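Long-range contacts in cell divisionFtsK/SpoIIIE (Thermomonospora curvata, PDB 4NH0), which forms part of the ESX type VII secretion system, which exports proteins including EsxA and EsxB, has weak intrinsic ATPase activity and might be its translocase subunit: residues N276-P281 against A327-H332; V336-V342 against P417-L423; R357-I363 against P588-W594. All blocks are in the same frame, centred on the assembly; numbering follows the deposited sequence.

Overall arrangement
Followed from the N terminus, the chain first closes contact 1, where the end of helix 317-329 returns to 276-281, which leads into strand 279-284. Contact 2 opens only after that loop is shut and pairs strand 337-343 with strand 418-424. Contact 3 begins inside contact 2's loop, at 357-363, but finds its partner far beyond it at 588-594, so contacts 2 and 3 cross. All three reach one mixed sheet of the first FtsK domain. Leu-328 of contact 1 packs on Leu-337, Phe-339 and Phe-420 of contact 2; strand 337-343 then pairs with strand 359-364, one of the two outermost strands, covered by the loop 588-594, between helix 575-583 and strand 612-614.

Contact 1: residues N276-P281 against A327-H332; sequences NRLRVP and ALAMTH
Val-280 lays its side chain over Ala-327 and Leu-328 at the end of helix 317-329: its CB sits 4.0 Å from Ala-327 CB, and its CG1 lies 3.7 Å from Leu-328 CD2. Farther along, Thr-331 OG1 comes within 3.3 Å of Val-280 CG1. The CA atoms of Val-280 and Ala-327, 6.4 Å apart, set the register. Before the strand opens at Arg-279, residues Asn-276 to Arg-279 make a type II beta turn, with Arg-277 at phi/psi -70/130° and Leu-278 at 55/33°, closed by a weak hydrogen bond from Arg-279 N to Asn-276 O (3.4 Å). The turn presents Leu-278 N to the imidazole of His-332, which accepts a 2.9 Å hydrogen bond at NE2, in the plane of the ring. With chi1 m and chi2 72°, His-332 keeps its other nitrogen on its own segment: ND1 donates to Leu-328 O (3.1 Å) and lies 2.6 Å from Thr-331 OG1, in a hydrogen bond that either could donate. One imidazole thus joins, through both nitrogens, the turn leading into strand 279-284 to the end of the helix that follows the predicted ATP-binding P-loop of the first FtsK domain. Leu-278 CA meets Leu-328 CD2 at 4.2 Å. Around this packing, strand 279-284 pairs with strand 290-294, helix 251-254 covers Ala-327 and Pro-281, and Leu-328 reaches Leu-337 and Phe-339 of strand 337-343 and Phe-420 of strand 418-424.

Contact 2: residues V336-V342 against P417-L423; sequences VLNFVLV and PTLFIVL
Strands 337-342 and 418-423 run side by side in parallel, their axes 4.8 Å apart at closest and 5° from alignment, with Leu-337 opposite Thr-418 and the register continuing to Val-342 opposite Leu-423. Each even-numbered residue of 338-342 turns its N-H and C=O to the partner strand. Asn-338 N donates to Thr-418 O (3.0 Å), and Asn-338 O accepts from Phe-420 N (2.9 Å); Val-340 N donates to Phe-420 O (2.9 Å), and Val-340 O accepts from Val-422 N (3.0 Å); Val-342 N closes on Val-422 O at 2.7 Å, and Val-342 has a further backbone hydrogen bond with Asp-424. At the start, Val-336 O takes Thr-418 N at 3.1 Å and, weakly, Thr-418 OG1 at 3.3 Å. Phe-339 bonds through its backbone to His-358 and Ser-360, and Leu-341 to Ala-361 and Ile-363, so the donors and acceptors of the middle strand are shared between two neighbours. On one face, Phe-339 (chi1 m) and Phe-420 (chi1 t) meet edge to edge, CE1 to CD2 3.5 Å, both packed against Leu-328 of helix 317-329. On the other, Val-340 CG2 touches Leu-419 CD1 at 3.6 Å, and Val-342 CG1 meets Leu-423 CG at 3.8 Å. Adjacent parallel strands form the core of the P-loop NTPase fold, here leading from Leu-423 towards Glu-425, the inferred active-site residue.

Contact 3: residues R357-I363 against P588-W594; sequences RHVSAII and PEPHQIW
Here the edge strand of a P-loop NTPase sheet is covered by an irregular segment, 588-594, that runs alongside 357-363 with end-to-end directions 9° apart. It belongs to the loop between helix 575-583 and strand 612-614, consistent with linker binding to the first FtsK domain. It begins at Pro-588, whose O lies 4.0 Å from Arg-357 CB. Glu-589 follows in extended conformation, its CG lying over one face of the Arg-357 guanidinium and 3.7 Å from Arg-357 CD. Pro-590 is directed at the strand: its CD rests 3.1 Å from Arg-357 O, its CG 3.5 Å from Val-359 O, and its CB 4.1 Å from Ser-360 CB, while its ring touches Asn-338 of the next strand. At Ser-360 the edge strand turns a corner, and the chi1 t rotamer sends OG to His-591 O, in a 2.7 Å hydrogen bond. The CA-to-CB bond of His-591 points away; its side chain touches Glu-383 and Arg-386 of helix 371-394. Gln-592 continues the extended course, and Ile-593, at phi/psi -97/-30°, breaks it while placing its CG1 3.2 Å from Ser-360 OG. Trp-594 ends the segment, chi1 t, its CB 3.6 Å from Ala-361 CB and its indole in a cation-pi contact with Arg-375. Ile-363 makes a CH-pi contact over the indole face, its CG1 4.0 Å from the centroid of the Trp-594 five-membered ring and 13° off the ring normal.

Contact 1: residues N276-P281 against A327-H332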
loop_
_atom_site.group_PDB
_atom_site.type_symbol
_atom_site.label_atom_id
_atom_site.label_comp_id
_atom_site.label_asym_id
_atom_site.label_seq_id
_atom_site.Cartn_x
_atom_site.Cartn_y
_atom_site.Cartn_z
ATOM N N ASN A 276 23.832 -33.241 41.192
ATOM C CA ASN A 276 23.899 -31.801 41.419
ATOM C C ASN A 276 23.515 -30.973 40.198
ATOM O O ASN A 276 23.461 -29.746 40.270
ATOM C CB ASN A 276 25.302 -31.407 41.883
ATOM C CG ASN A 276 25.521 -31.668 43.357
ATOM O OD1 ASN A 276 25.410 -30.761 44.182
ATOM N ND2 ASN A 276 25.832 -32.912 43.698
ATOM N N ARG A 277 23.256 -31.639 39.079
ATOM C CA ARG A 277 22.783 -30.942 37.891
ATOM C C ARG A 277 21.360 -30.452 38.110
ATOM O O ARG A 277 20.497 -31.212 38.544
ATOM C CB ARG A 277 22.847 -31.844 36.658
ATOM C CG ARG A 277 24.254 -32.188 36.211
ATOM C CD ARG A 277 24.259 -32.793 34.818
ATOM N NE ARG A 277 25.597 -33.214 34.416
ATOM C CZ ARG A 277 26.001 -34.478 34.386
ATOM N NH1 ARG A 277 25.166 -35.449 34.728
ATOM N NH2 ARG A 277 27.237 -34.774 34.008
ATOM N N LEU A 278 21.131 -29.175 37.817
ATOM C CA LEU A 278 19.823 -28.546 37.976
ATOM C C LEU A 278 19.287 -28.716 39.393
ATOM O O LEU A 278 18.080 -28.829 39.603
ATOM C CB LEU A 278 18.829 -29.111 36.958
ATOM C CG LEU A 278 18.663 -28.338 35.646
ATOM C CD1 LEU A 278 20.005 -27.962 35.043
ATOM C CD2 LEU A 278 17.848 -29.153 34.657
ATOM N N ARG A 279 20.198 -28.737 40.360
ATOM C CA ARG A 279 19.838 -28.861 41.766
ATOM C C ARG A 279 20.488 -27.749 42.575
ATOM O O ARG A 279 21.706 -27.720 42.743
ATOM C CB ARG A 279 20.254 -30.226 42.312
ATOM C CG ARG A 279 20.134 -30.350 43.822
ATOM C CD ARG A 279 20.629 -31.700 44.307
ATOM N NE ARG A 279 19.605 -32.734 44.196
ATOM C CZ ARG A 279 18.900 -33.196 45.222
ATOM N NH1 ARG A 279 19.109 -32.720 46.442
ATOM N NH2 ARG A 279 17.986 -34.137 45.033
ATOM N N VAL A 280 19.666 -26.832 43.072
ATOM C CA VAL A 280 20.157 -25.692 43.833
ATOM C C VAL A 280 19.385 -25.529 45.136
ATOM O O VAL A 280 18.213 -25.893 45.216
ATOM C CB VAL A 280 20.057 -24.390 43.014
ATOM C CG1 VAL A 280 21.031 -24.418 41.849
ATOM C CG2 VAL A 280 18.635 -24.182 42.523
ATOM N N PRO A 281 20.047 -24.991 46.172
ATOM C CA PRO A 281 19.366 -24.717 47.439
ATOM C C PRO A 281 18.469 -23.488 47.342
ATOM O O PRO A 281 18.827 -22.521 46.673
ATOM C CB PRO A 281 20.524 -24.476 48.409
ATOM C CG PRO A 281 21.614 -23.954 47.550
ATOM C CD PRO A 281 21.485 -24.684 46.244
ATOM N N ALA A 327 20.132 -18.536 41.488
ATOM C CA ALA A 327 20.920 -19.658 41.983
ATOM C C ALA A 327 21.319 -20.581 40.841
ATOM O O ALA A 327 22.475 -20.985 40.734
ATOM C CB ALA A 327 20.150 -20.425 43.040
ATOM N N LEU A 328 20.353 -20.912 39.992
ATOM C CA LEU A 328 20.608 -21.749 38.825
ATOM C C LEU A 328 21.608 -21.086 37.887
ATOM O O LEU A 328 22.434 -21.757 37.270
ATOM C CB LEU A 328 19.305 -22.043 38.080
ATOM C CG LEU A 328 18.377 -23.080 38.709
ATOM C CD1 LEU A 328 17.047 -23.116 37.981
ATOM C CD2 LEU A 328 19.027 -24.449 38.696
ATOM N N ALA A 329 21.531 -19.764 37.789
ATOM C CA ALA A 329 22.430 -19.004 36.931
ATOM C C ALA A 329 23.858 -19.033 37.462
ATOM O O ALA A 329 24.815 -18.980 36.693
ATOM C CB ALA A 329 21.945 -17.572 36.799
ATOM N N MET A 330 23.996 -19.119 38.780
ATOM C CA MET A 330 25.309 -19.114 39.415
ATOM C C MET A 330 25.919 -20.506 39.496
ATOM O O MET A 330 27.055 -20.668 39.937
ATOM C CB MET A 330 25.217 -18.518 40.819
ATOM C CG MET A 330 25.044 -17.016 40.852
ATOM S SD MET A 330 25.004 -16.392 42.539
ATOM C CE MET A 330 23.451 -17.074 43.100
ATOM N N THR A 331 25.163 -21.512 39.072
ATOM C CA THR A 331 25.615 -22.892 39.176
ATOM C C THR A 331 25.734 -23.553 37.810
ATOM O O THR A 331 26.322 -24.625 37.679
ATOM C CB THR A 331 24.665 -23.720 40.055
ATOM O OG1 THR A 331 23.327 -23.592 39.560
ATOM C CG2 THR A 331 24.711 -23.229 41.491
ATOM N N HIS A 332 25.171 -22.908 36.795
ATOM C CA HIS A 332 25.203 -23.444 35.442
ATOM C C HIS A 332 25.587 -22.376 34.427
ATOM O O HIS A 332 25.309 -21.193 34.618
ATOM C CB HIS A 332 23.846 -24.045 35.070
ATOM C CG HIS A 332 23.386 -25.119 36.005
ATOM N ND1 HIS A 332 22.956 -24.856 37.287
ATOM C CD2 HIS A 332 23.290 -26.458 35.843
ATOM C CE1 HIS A 332 22.613 -25.988 37.875
ATOM N NE2 HIS A 332 22.808 -26.975 37.020
#

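Contact 2: residues V336-V342 against P417-L423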
loop_
_atom_site.group_PDB
_atom_site.type_symbol
_atom_site.label_atom_id
_atom_site.label_comp_id
_atom_site.label_asym_id
_atom_site.label_seq_id
_atom_site.Cartn_x
_atom_site.Cartn_y
_atom_site.Cartn_z
ATOM N N VAL A 336 24.486 -24.626 28.990
ATOM C CA VAL A 336 23.692 -25.785 29.383
ATOM C C VAL A 336 22.336 -25.417 29.980
ATOM O O VAL A 336 21.546 -26.298 30.316
ATOM C CB VAL A 336 24.445 -26.655 30.406
ATOM C CG1 VAL A 336 25.719 -27.210 29.795
ATOM C CG2 VAL A 336 24.753 -25.852 31.658
ATOM N N LEU A 337 22.059 -24.123 30.102
ATOM C CA LEU A 337 20.799 -23.683 30.691
ATOM C C LEU A 337 20.347 -22.314 30.190
ATOM O O LEU A 337 21.086 -21.334 30.280
ATOM C CB LEU A 337 20.914 -23.659 32.216
ATOM C CG LEU A 337 19.662 -23.230 32.979
ATOM C CD1 LEU A 337 18.497 -24.140 32.641
ATOM C CD2 LEU A 337 19.926 -23.229 34.474
ATOM N N ASN A 338 19.125 -22.256 29.670
ATOM C CA ASN A 338 18.526 -20.997 29.241
ATOM C C ASN A 338 17.166 -20.770 29.893
ATOM O O ASN A 338 16.443 -21.722 30.182
ATOM C CB ASN A 338 18.389 -20.954 27.719
ATOM C CG ASN A 338 19.713 -20.720 27.020
ATOM O OD1 ASN A 338 20.702 -20.347 27.650
ATOM N ND2 ASN A 338 19.736 -20.927 25.710
ATOM N N PHE A 339 16.821 -19.506 30.118
ATOM C CA PHE A 339 15.571 -19.166 30.790
ATOM C C PHE A 339 14.574 -18.464 29.875
ATOM O O PHE A 339 14.954 -17.730 28.966
ATOM C CB PHE A 339 15.837 -18.270 32.003
ATOM C CG PHE A 339 16.613 -18.940 33.098
ATOM C CD1 PHE A 339 16.002 -19.858 33.934
ATOM C CD2 PHE A 339 17.944 -18.633 33.306
ATOM C CE1 PHE A 339 16.712 -20.470 34.947
ATOM C CE2 PHE A 339 18.659 -19.242 34.316
ATOM C CZ PHE A 339 18.043 -20.161 35.138
ATOM N N VAL A 340 13.294 -18.706 30.130
ATOM C CA VAL A 340 12.222 -17.911 29.548
ATOM C C VAL A 340 11.348 -17.407 30.688
ATOM O O VAL A 340 10.511 -18.138 31.214
ATOM C CB VAL A 340 11.373 -18.709 28.546
ATOM C CG1 VAL A 340 10.223 -17.857 28.033
ATOM C CG2 VAL A 340 12.231 -19.186 27.390
ATOM N N LEU A 341 11.564 -16.156 31.077
ATOM C CA LEU A 341 10.890 -15.590 32.235
ATOM C C LEU A 341 9.625 -14.846 31.827
ATOM O O LEU A 341 9.684 -13.843 31.119
ATOM C CB LEU A 341 11.842 -14.664 32.989
ATOM C CG LEU A 341 13.194 -15.314 33.294
ATOM C CD1 LEU A 341 14.138 -14.337 33.972
ATOM C CD2 LEU A 341 13.006 -16.562 34.140
ATOM N N VAL A 342 8.481 -15.349 32.278
ATOM C CA VAL A 342 7.193 -14.807 31.868
ATOM C C VAL A 342 6.335 -14.384 33.057
ATOM O O VAL A 342 6.151 -15.146 34.004
ATOM C CB VAL A 342 6.403 -15.831 31.031
ATOM C CG1 VAL A 342 5.071 -15.250 30.592
ATOM C CG2 VAL A 342 7.217 -16.273 29.827
ATOM N N PRO A 417 21.095 -26.403 25.397
ATOM C CA PRO A 417 20.799 -26.208 26.818
ATOM C C PRO A 417 19.373 -26.599 27.174
ATOM O O PRO A 417 18.488 -26.502 26.328
ATOM C CB PRO A 417 21.009 -24.707 27.006
ATOM C CG PRO A 417 20.665 -24.129 25.687
ATOM C CD PRO A 417 21.152 -25.122 24.671
ATOM N N THR A 418 19.154 -27.038 28.408
ATOM C CA THR A 418 17.801 -27.281 28.884
ATOM C C THR A 418 17.089 -25.946 29.031
ATOM O O THR A 418 17.714 -24.938 29.360
ATOM C CB THR A 418 17.780 -28.030 30.226
ATOM O OG1 THR A 418 18.542 -27.300 31.195
ATOM C CG2 THR A 418 18.368 -29.420 30.072
ATOM N N LEU A 419 15.787 -25.934 28.781
ATOM C CA LEU A 419 15.023 -24.697 28.857
ATOM C C LEU A 419 14.144 -24.664 30.098
ATOM O O LEU A 419 13.313 -25.545 30.305
ATOM C CB LEU A 419 14.168 -24.519 27.604
ATOM C CG LEU A 419 13.466 -23.167 27.494
ATOM C CD1 LEU A 419 14.491 -22.050 27.499
ATOM C CD2 LEU A 419 12.608 -23.103 26.243
ATOM N N PHE A 420 14.338 -23.642 30.924
ATOM C CA PHE A 420 13.519 -23.457 32.113
ATOM C C PHE A 420 12.524 -22.328 31.885
ATOM O O PHE A 420 12.912 -21.179 31.681
ATOM C CB PHE A 420 14.389 -23.159 33.334
ATOM C CG PHE A 420 13.665 -23.297 34.642
ATOM C CD1 PHE A 420 12.504 -24.047 34.732
ATOM C CD2 PHE A 420 14.139 -22.670 35.782
ATOM C CE1 PHE A 420 11.836 -24.173 35.933
ATOM C CE2 PHE A 420 13.473 -22.792 36.984
ATOM C CZ PHE A 420 12.320 -23.545 37.059
ATOM N N ILE A 421 11.239 -22.660 31.919
ATOM C CA ILE A 421 10.195 -21.673 31.685
ATOM C C ILE A 421 9.474 -21.313 32.977
ATOM O O ILE A 421 8.857 -22.165 33.614
ATOM C CB ILE A 421 9.170 -22.175 30.659
ATOM C CG1 ILE A 421 9.874 -22.593 29.369
ATOM C CG2 ILE A 421 8.134 -21.101 30.378
ATOM C CD1 ILE A 421 8.939 -23.136 28.315
ATOM N N VAL A 422 9.559 -20.044 33.356
ATOM C CA VAL A 422 8.911 -19.558 34.566
ATOM C C VAL A 422 7.752 -18.633 34.219
ATOM O O VAL A 422 7.958 -17.474 33.861
ATOM C CB VAL A 422 9.904 -18.814 35.473
ATOM C CG1 VAL A 422 9.253 -18.469 36.798
ATOM C CG2 VAL A 422 11.147 -19.656 35.695
ATOM N N LEU A 423 6.531 -19.150 34.323
ATOM C CA LEU A 423 5.346 -18.366 34.004
ATOM C C LEU A 423 4.608 -17.976 35.279
ATOM O O LEU A 423 4.003 -18.820 35.939
ATOM C CB LEU A 423 4.423 -19.151 33.065
ATOM C CG LEU A 423 3.469 -18.367 32.157
ATOM C CD1 LEU A 423 2.945 -19.266 31.053
ATOM C CD2 LEU A 423 2.310 -17.759 32.929
#

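Contact 3: residues R357-I363 against P588-W594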
loop_
_atom_site.group_PDB
_atom_site.type_symbol
_atom_site.label_atom_id
_atom_site.label_comp_id
_atom_site.label_asym_id
_atom_site.label_seq_id
_atom_site.Cartn_x
_atom_site.Cartn_y
_atom_site.Cartn_z
ATOM N N ARG A 357 23.306 -13.952 30.340
ATOM C CA ARG A 357 23.318 -14.611 29.039
ATOM C C ARG A 357 22.400 -15.827 29.034
ATOM O O ARG A 357 22.101 -16.385 27.981
ATOM C CB ARG A 357 24.741 -15.026 28.662
ATOM C CG ARG A 357 25.693 -13.865 28.438
ATOM C CD ARG A 357 25.313 -13.069 27.201
ATOM N NE ARG A 357 26.317 -12.062 26.873
ATOM C CZ ARG A 357 27.415 -12.306 26.166
ATOM N NH1 ARG A 357 27.654 -13.529 25.713
ATOM N NH2 ARG A 357 28.276 -11.330 25.915
ATOM N N HIS A 358 21.960 -16.238 30.217
ATOM C CA HIS A 358 21.058 -17.373 30.342
ATOM C C HIS A 358 19.663 -17.012 29.849
ATOM O O HIS A 358 18.948 -17.850 29.304
ATOM C CB HIS A 358 20.982 -17.848 31.793
ATOM C CG HIS A 358 22.313 -18.136 32.410
ATOM N ND1 HIS A 358 23.183 -17.142 32.806
ATOM C CD2 HIS A 358 22.921 -19.308 32.713
ATOM C CE1 HIS A 358 24.269 -17.689 33.319
ATOM N NE2 HIS A 358 24.136 -19.003 33.274
ATOM N N VAL A 359 19.281 -15.755 30.046
ATOM C CA VAL A 359 17.928 -15.315 29.736
ATOM C C VAL A 359 17.725 -15.060 28.249
ATOM O O VAL A 359 18.308 -14.139 27.680
ATOM C CB VAL A 359 17.572 -14.039 30.508
ATOM C CG1 VAL A 359 16.123 -13.676 30.265
ATOM C CG2 VAL A 359 17.832 -14.232 31.991
ATOM N N SER A 360 16.886 -15.881 27.627
ATOM C CA SER A 360 16.562 -15.717 26.217
ATOM C C SER A 360 15.511 -14.633 26.018
ATOM O O SER A 360 15.541 -13.904 25.028
ATOM C CB SER A 360 16.071 -17.036 25.621
ATOM O OG SER A 360 15.612 -16.850 24.295
ATOM N N ALA A 361 14.583 -14.528 26.966
ATOM C CA ALA A 361 13.489 -13.569 26.854
ATOM C C ALA A 361 12.829 -13.268 28.195
ATOM O O ALA A 361 12.606 -14.165 29.006
ATOM C CB ALA A 361 12.452 -14.078 25.872
ATOM N N ILE A 362 12.518 -11.994 28.417
ATOM C CA ILE A 362 11.732 -11.580 29.573
ATOM C C ILE A 362 10.405 -11.001 29.099
ATOM O O ILE A 362 10.327 -9.835 28.711
ATOM C CB ILE A 362 12.469 -10.536 30.433
ATOM C CG1 ILE A 362 13.801 -11.095 30.927
ATOM C CG2 ILE A 362 11.610 -10.118 31.617
ATOM C CD1 ILE A 362 14.595 -10.126 31.770
ATOM N N ILE A 363 9.365 -11.825 29.121
ATOM C CA ILE A 363 8.052 -11.405 28.653
ATOM C C ILE A 363 7.188 -10.934 29.816
ATOM O O ILE A 363 6.588 -11.742 30.523
ATOM C CB ILE A 363 7.335 -12.539 27.908
ATOM C CG1 ILE A 363 8.266 -13.157 26.864
ATOM C CG2 ILE A 363 6.063 -12.027 27.257
ATOM C CD1 ILE A 363 7.679 -14.355 26.155
ATOM N N PRO A 588 27.968 -17.993 25.982
ATOM C CA PRO A 588 27.292 -17.914 24.682
ATOM C C PRO A 588 25.927 -17.244 24.779
ATOM O O PRO A 588 25.135 -17.600 25.650
ATOM C CB PRO A 588 27.142 -19.383 24.274
ATOM C CG PRO A 588 28.185 -20.106 25.050
ATOM C CD PRO A 588 28.275 -19.383 26.356
ATOM N N GLU A 589 25.659 -16.289 23.894
ATOM C CA GLU A 589 24.360 -15.628 23.867
ATOM C C GLU A 589 23.276 -16.620 23.459
ATOM O O GLU A 589 23.485 -17.439 22.566
ATOM C CB GLU A 589 24.383 -14.426 22.921
ATOM C CG GLU A 589 24.262 -13.089 23.638
ATOM C CD GLU A 589 24.288 -11.908 22.691
ATOM O OE1 GLU A 589 24.816 -12.053 21.570
ATOM O OE2 GLU A 589 23.777 -10.833 23.070
ATOM N N PRO A 590 22.112 -16.545 24.118
ATOM C CA PRO A 590 21.056 -17.550 23.971
ATOM C C PRO A 590 20.317 -17.471 22.642
ATOM O O PRO A 590 20.317 -16.427 21.992
ATOM C CB PRO A 590 20.111 -17.221 25.126
ATOM C CG PRO A 590 20.251 -15.750 25.289
ATOM C CD PRO A 590 21.698 -15.443 25.004
ATOM N N HIS A 591 19.698 -18.577 22.251
ATOM C CA HIS A 591 18.849 -18.603 21.069
ATOM C C HIS A 591 17.565 -17.830 21.337
ATOM O O HIS A 591 16.856 -18.108 22.303
ATOM C CB HIS A 591 18.531 -20.043 20.666
ATOM C CG HIS A 591 17.475 -20.155 19.612
ATOM N ND1 HIS A 591 17.560 -19.508 18.399
ATOM C CD2 HIS A 591 16.309 -20.843 19.591
ATOM C CE1 HIS A 591 16.492 -19.790 17.675
ATOM N NE2 HIS A 591 15.717 -20.598 18.375
ATOM N N GLN A 592 17.273 -16.857 20.482
ATOM C CA GLN A 592 16.094 -16.018 20.657
ATOM C C GLN A 592 14.807 -16.796 20.409
ATOM O O GLN A 592 14.568 -17.283 19.305
ATOM C CB GLN A 592 16.160 -14.806 19.726
ATOM C CG GLN A 592 17.346 -13.893 19.983
ATOM C CD GLN A 592 17.286 -13.230 21.343
ATOM O OE1 GLN A 592 16.206 -12.957 21.867
ATOM N NE2 GLN A 592 18.450 -12.970 21.927
ATOM N N ILE A 593 13.985 -16.912 21.446
ATOM C CA ILE A 593 12.688 -17.566 21.328
ATOM C C ILE A 593 11.609 -16.516 21.109
ATOM O O ILE A 593 10.597 -16.769 20.456
ATOM C CB ILE A 593 12.345 -18.394 22.582
ATOM C CG1 ILE A 593 13.594 -19.080 23.141
ATOM C CG2 ILE A 593 11.256 -19.409 22.273
ATOM C CD1 ILE A 593 14.172 -20.136 22.234
ATOM N N TRP A 594 11.846 -15.331 21.660
ATOM C CA TRP A 594 10.890 -14.235 21.590
ATOM C C TRP A 594 11.537 -12.996 20.984
ATOM O O TRP A 594 12.555 -12.512 21.476
ATOM C CB TRP A 594 10.343 -13.925 22.984
ATOM C CG TRP A 594 9.484 -12.703 23.057
ATOM C CD1 TRP A 594 9.896 -11.423 23.290
ATOM C CD2 TRP A 594 8.060 -12.646 22.917
ATOM N NE1 TRP A 594 8.818 -10.572 23.294
ATOM C CE2 TRP A 594 7.679 -11.299 23.068
ATOM C CE3 TRP A 594 7.071 -13.604 22.675
ATOM C CZ2 TRP A 594 6.353 -10.886 22.983
ATOM C CZ3 TRP A 594 5.756 -13.192 22.593
ATOM C CH2 TRP A 594 5.408 -11.845 22.746
#